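Local coordinates for Lmo0305 protein (Listeria monocytogenes, PDB 3PJ0), which belongs to the beta-eliminating lyase family of the PLP-dependent aminotransferase clan and carries a covalently bound pyridoxal phosphate, at residues M291-F296 against A331-V336. Numbering follows the deposited sequence. Where two conformers were deposited one is given.
Sequences MFHVYF and AFEVSV
His-293 and Glu-333 form a non-hydrogen-bonded pair of two antiparallel strands, the central ones of the four-stranded sheet 280-283, 291-296, 329-335 and 323-326, and their side chains are linked by a His-carboxylate hydrogen bond. His-293 NE2 donates to Glu-333 OE1 over 2.9 Å; the acceptor lies close to the imidazole plane and is met on its anti side, with ring and carboxylate planes 32° apart. Glu-333 reaches the ring edge on an extended chain, CG anti to the backbone N (chi1 170°). The same OE1 forms a salt bridge with Arg-148 NE, so two donors grip it. Met-291, a selenomethionine here, bends its terminal CE toward Glu-333 OE1.

Two reciprocal pairs of backbone hydrogen bonds join Phe-292 to Val-334 and Val-294 to Phe-332; the shortest runs from Val-294 N to Phe-332 O, 2.8 Å. Beyond His-293 on the same face, the ring of Tyr-295 carries the methyl of Ala-331 almost exactly over its centre, CB lying 3.6 Å from the centroid, a CH-pi contact.

The other face is apolar and packs against helix 260-275, where Phe-274 touches Phe-292 and Val-294. Here Phe-292 and Phe-332 each stand beside a valine of the opposite strand: Val-334 CB sits over the Phe-292 ring, offset toward the rim, and Val-294 CB lies likewise over Phe-332, 4.1 Å from its centroid. At the far end the Phe-296 ring presents its edge to Phe-332, CE1 touching Phe-332 CE2 at 3.5 Å.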
HETATM    1  N   MSE A 291     -17.976 -20.058  -4.507  1.00  9.76           N
HETATM    2  CA  MSE A 291     -16.952 -20.889  -3.933  1.00 10.30           C
HETATM    3  C   MSE A 291     -17.474 -22.048  -3.120  1.00 10.34           C
HETATM    4  O   MSE A 291     -18.646 -22.089  -2.733  1.00 11.64           O
HETATM    5  CB  MSE A 291     -16.041 -20.051  -3.034  1.00 10.06           C
HETATM    6  CG  MSE A 291     -16.654 -19.583  -1.741  1.00 11.28           C
HETATM    7 SE   MSE A 291     -15.330 -18.923  -0.461  0.75  9.74          SE
HETATM    8  CE  MSE A 291     -14.414 -20.597  -0.129  1.00 11.55           C
ATOM      9  N   PHE A 292     -16.567 -22.983  -2.852  1.00  9.31           N
ATOM     10  CA  PHE A 292     -16.846 -24.147  -2.028  1.00  9.63           C
ATOM     11  C   PHE A 292     -15.526 -24.896  -1.850  1.00 10.41           C
ATOM     12  O   PHE A 292     -14.535 -24.581  -2.507  1.00 10.17           O
ATOM     13  CB  PHE A 292     -17.943 -25.061  -2.624  1.00  9.95           C
ATOM     14  CG  PHE A 292     -17.662 -25.544  -4.012  1.00  9.26           C
ATOM     15  CD1 PHE A 292     -16.930 -26.701  -4.231  1.00 11.73           C
ATOM     16  CD2 PHE A 292     -18.138 -24.828  -5.125  1.00 11.15           C
ATOM     17  CE1 PHE A 292     -16.662 -27.142  -5.544  1.00 10.56           C
ATOM     18  CE2 PHE A 292     -17.865 -25.259  -6.404  1.00 10.17           C
ATOM     19  CZ  PHE A 292     -17.134 -26.410  -6.625  1.00 10.88           C
ATOM     20  N   HIS A 293     -15.528 -25.840  -0.916  1.00 11.06           N
ATOM     21  CA  HIS A 293     -14.396 -26.721  -0.662  1.00 11.22           C
ATOM     22  C   HIS A 293     -14.797 -28.135  -1.074  1.00 12.15           C
ATOM     23  O   HIS A 293     -15.921 -28.523  -0.899  1.00 12.02           O
ATOM     24  CB  HIS A 293     -14.061 -26.669   0.820  1.00 10.56           C
ATOM     25  CG  HIS A 293     -13.392 -25.407   1.222  1.00 11.40           C
ATOM     26  ND1 HIS A 293     -12.934 -25.171   2.501  1.00 11.94           N
ATOM     27  CD2 HIS A 293     -13.066 -24.315   0.493  1.00 10.15           C
ATOM     28  CE1 HIS A 293     -12.388 -23.970   2.542  1.00 12.67           C
ATOM     29  NE2 HIS A 293     -12.420 -23.452   1.324  1.00 12.35           N
ATOM     30  N   VAL A 294     -13.855 -28.891  -1.634  1.00 13.01           N
ATOM     31  CA  VAL A 294     -14.079 -30.284  -2.093  1.00 12.82           C
ATOM     32  C   VAL A 294     -13.270 -31.190  -1.176  1.00 13.49           C
ATOM     33  O   VAL A 294     -12.078 -30.981  -0.998  1.00 11.94           O
ATOM     34  CB  VAL A 294     -13.587 -30.450  -3.555  1.00 13.79           C
ATOM     35  CG1 VAL A 294     -13.756 -31.864  -4.071  1.00 14.39           C
ATOM     36  CG2 VAL A 294     -14.310 -29.418  -4.486  1.00 13.61           C
ATOM     37  N   TYR A 295     -13.922 -32.183  -0.595  1.00 13.88           N
ATOM     38  CA  TYR A 295     -13.313 -33.088   0.363  1.00 15.40           C
ATOM     39  C   TYR A 295     -13.311 -34.486  -0.188  1.00 17.10           C
ATOM     40  O   TYR A 295     -14.293 -34.920  -0.792  1.00 17.01           O
ATOM     41  CB  TYR A 295     -14.104 -33.085   1.677  1.00 15.58           C
ATOM     42  CG  TYR A 295     -13.741 -31.995   2.653  1.00 16.47           C
ATOM     43  CD1 TYR A 295     -14.138 -30.668   2.442  1.00 16.96           C
ATOM     44  CD2 TYR A 295     -13.018 -32.295   3.806  1.00 17.25           C
ATOM     45  CE1 TYR A 295     -13.798 -29.662   3.343  1.00 16.29           C
ATOM     46  CE2 TYR A 295     -12.691 -31.301   4.732  1.00 18.81           C
ATOM     47  CZ  TYR A 295     -13.089 -29.980   4.497  1.00 17.99           C
ATOM     48  OH  TYR A 295     -12.749 -28.990   5.398  1.00 16.16           O
ATOM     49  N   PHE A 296     -12.224 -35.203   0.078  1.00 18.68           N
ATOM     50  CA  PHE A 296     -12.036 -36.548  -0.397  1.00 19.00           C
ATOM     51  C   PHE A 296     -11.827 -37.514   0.751  1.00 20.47           C
ATOM     52  O   PHE A 296     -11.241 -37.142   1.774  1.00 20.06           O
ATOM     53  CB  PHE A 296     -10.789 -36.624  -1.260  1.00 19.26           C
ATOM     54  CG  PHE A 296     -10.869 -35.833  -2.517  1.00 16.85           C
ATOM     55  CD1 PHE A 296     -10.510 -34.494  -2.524  1.00 16.17           C
ATOM     56  CD2 PHE A 296     -11.261 -36.442  -3.709  1.00 17.89           C
ATOM     57  CE1 PHE A 296     -10.564 -33.760  -3.681  1.00 16.00           C
ATOM     58  CE2 PHE A 296     -11.333 -35.718  -4.883  1.00 16.68           C
ATOM     59  CZ  PHE A 296     -10.985 -34.376  -4.882  1.00 18.12           C
ATOM     60  N   ALA A 331      -8.555 -31.943   1.225  1.00 13.50           N
ATOM     61  CA  ALA A 331      -9.483 -31.014   0.586  1.00 14.09           C
ATOM     62  C   ALA A 331      -8.795 -29.892  -0.180  1.00 14.50           C
ATOM     63  O   ALA A 331      -7.605 -29.662  -0.002  1.00 13.28           O
ATOM     64  CB  ALA A 331     -10.420 -30.392   1.678  1.00 13.13           C
ATOM     65  N   PHE A 332      -9.579 -29.178  -0.999  1.00 13.62           N
ATOM     66  CA  PHE A 332      -9.108 -27.981  -1.685  1.00 12.78           C
ATOM     67  C   PHE A 332     -10.271 -27.071  -1.950  1.00 12.50           C
ATOM     68  O   PHE A 332     -11.434 -27.472  -1.820  1.00 12.41           O
ATOM     69  CB  PHE A 332      -8.355 -28.261  -2.992  1.00 13.64           C
ATOM     70  CG  PHE A 332      -9.220 -28.807  -4.089  1.00 13.41           C
ATOM     71  CD1 PHE A 332      -9.897 -27.960  -4.935  1.00 14.60           C
ATOM     72  CD2 PHE A 332      -9.354 -30.168  -4.280  1.00 13.56           C
ATOM     73  CE1 PHE A 332     -10.709 -28.484  -5.946  1.00 15.98           C
ATOM     74  CE2 PHE A 332     -10.114 -30.668  -5.309  1.00 16.08           C
ATOM     75  CZ  PHE A 332     -10.809 -29.822  -6.124  1.00 15.53           C
ATOM     76  N   GLU A 333      -9.946 -25.824  -2.242  1.00 11.59           N
ATOM     77  CA  GLU A 333     -10.941 -24.802  -2.506  1.00 11.43           C
ATOM     78  C   GLU A 333     -11.081 -24.468  -3.995  1.00 12.58           C
ATOM     79  O   GLU A 333     -10.074 -24.386  -4.718  1.00 13.43           O
ATOM     80  CB  GLU A 333     -10.523 -23.533  -1.744  1.00 11.27           C
ATOM     81  CG  GLU A 333     -11.269 -22.282  -2.050  1.00 11.49           C
ATOM     82  CD  GLU A 333     -10.822 -21.166  -1.153  1.00 14.36           C
ATOM     83  OE1 GLU A 333     -11.248 -21.170   0.016  1.00 13.19           O
ATOM     84  OE2 GLU A 333      -9.992 -20.328  -1.606  1.00 13.52           O
ATOM     85  N   VAL A 334     -12.319 -24.214  -4.426  1.00 12.15           N
ATOM     86  CA  VAL A 334     -12.621 -23.725  -5.764  1.00 12.82           C
ATOM     87  C   VAL A 334     -13.368 -22.398  -5.662  1.00 12.17           C
ATOM     88  O   VAL A 334     -14.324 -22.297  -4.867  1.00 12.64           O
ATOM     89  CB  VAL A 334     -13.600 -24.650  -6.536  0.57 13.54           C
ATOM     90  CG1 VAL A 334     -13.762 -24.133  -7.990  0.57 13.99           C
ATOM     91  CG2 VAL A 334     -13.154 -26.097  -6.503  0.57 13.99           C
ATOM     92  N   SER A 335     -12.886 -21.370  -6.367  1.00 11.25           N
ATOM     93  CA  SER A 335     -13.605 -20.099  -6.485  0.75 10.78           C
ATOM     94  C   SER A 335     -13.842 -19.873  -7.971  1.00 11.14           C
ATOM     95  O   SER A 335     -12.901 -19.643  -8.713  1.00 12.53           O
ATOM     96  CB  SER A 335     -12.854 -18.912  -5.864  0.75 10.38           C
ATOM     97  OG  SER A 335     -12.617 -19.120  -4.481  0.75  8.09           O
ATOM     98  N   VAL A 336     -15.097 -19.939  -8.402  1.00 10.95           N
ATOM     99  CA  VAL A 336     -15.445 -19.790  -9.821  1.00 11.65           C
ATOM    100  C   VAL A 336     -15.320 -18.338 -10.269  1.00 12.02           C
ATOM    101  O   VAL A 336     -15.704 -17.401  -9.549  1.00 13.07           O
ATOM    102  CB  VAL A 336     -16.845 -20.349 -10.146  1.00 12.18           C
ATOM    103  CG1 VAL A 336     -17.227 -20.101 -11.626  1.00  9.94           C
ATOM    104  CG2 VAL A 336     -16.893 -21.839  -9.886  1.00 13.24           C
TER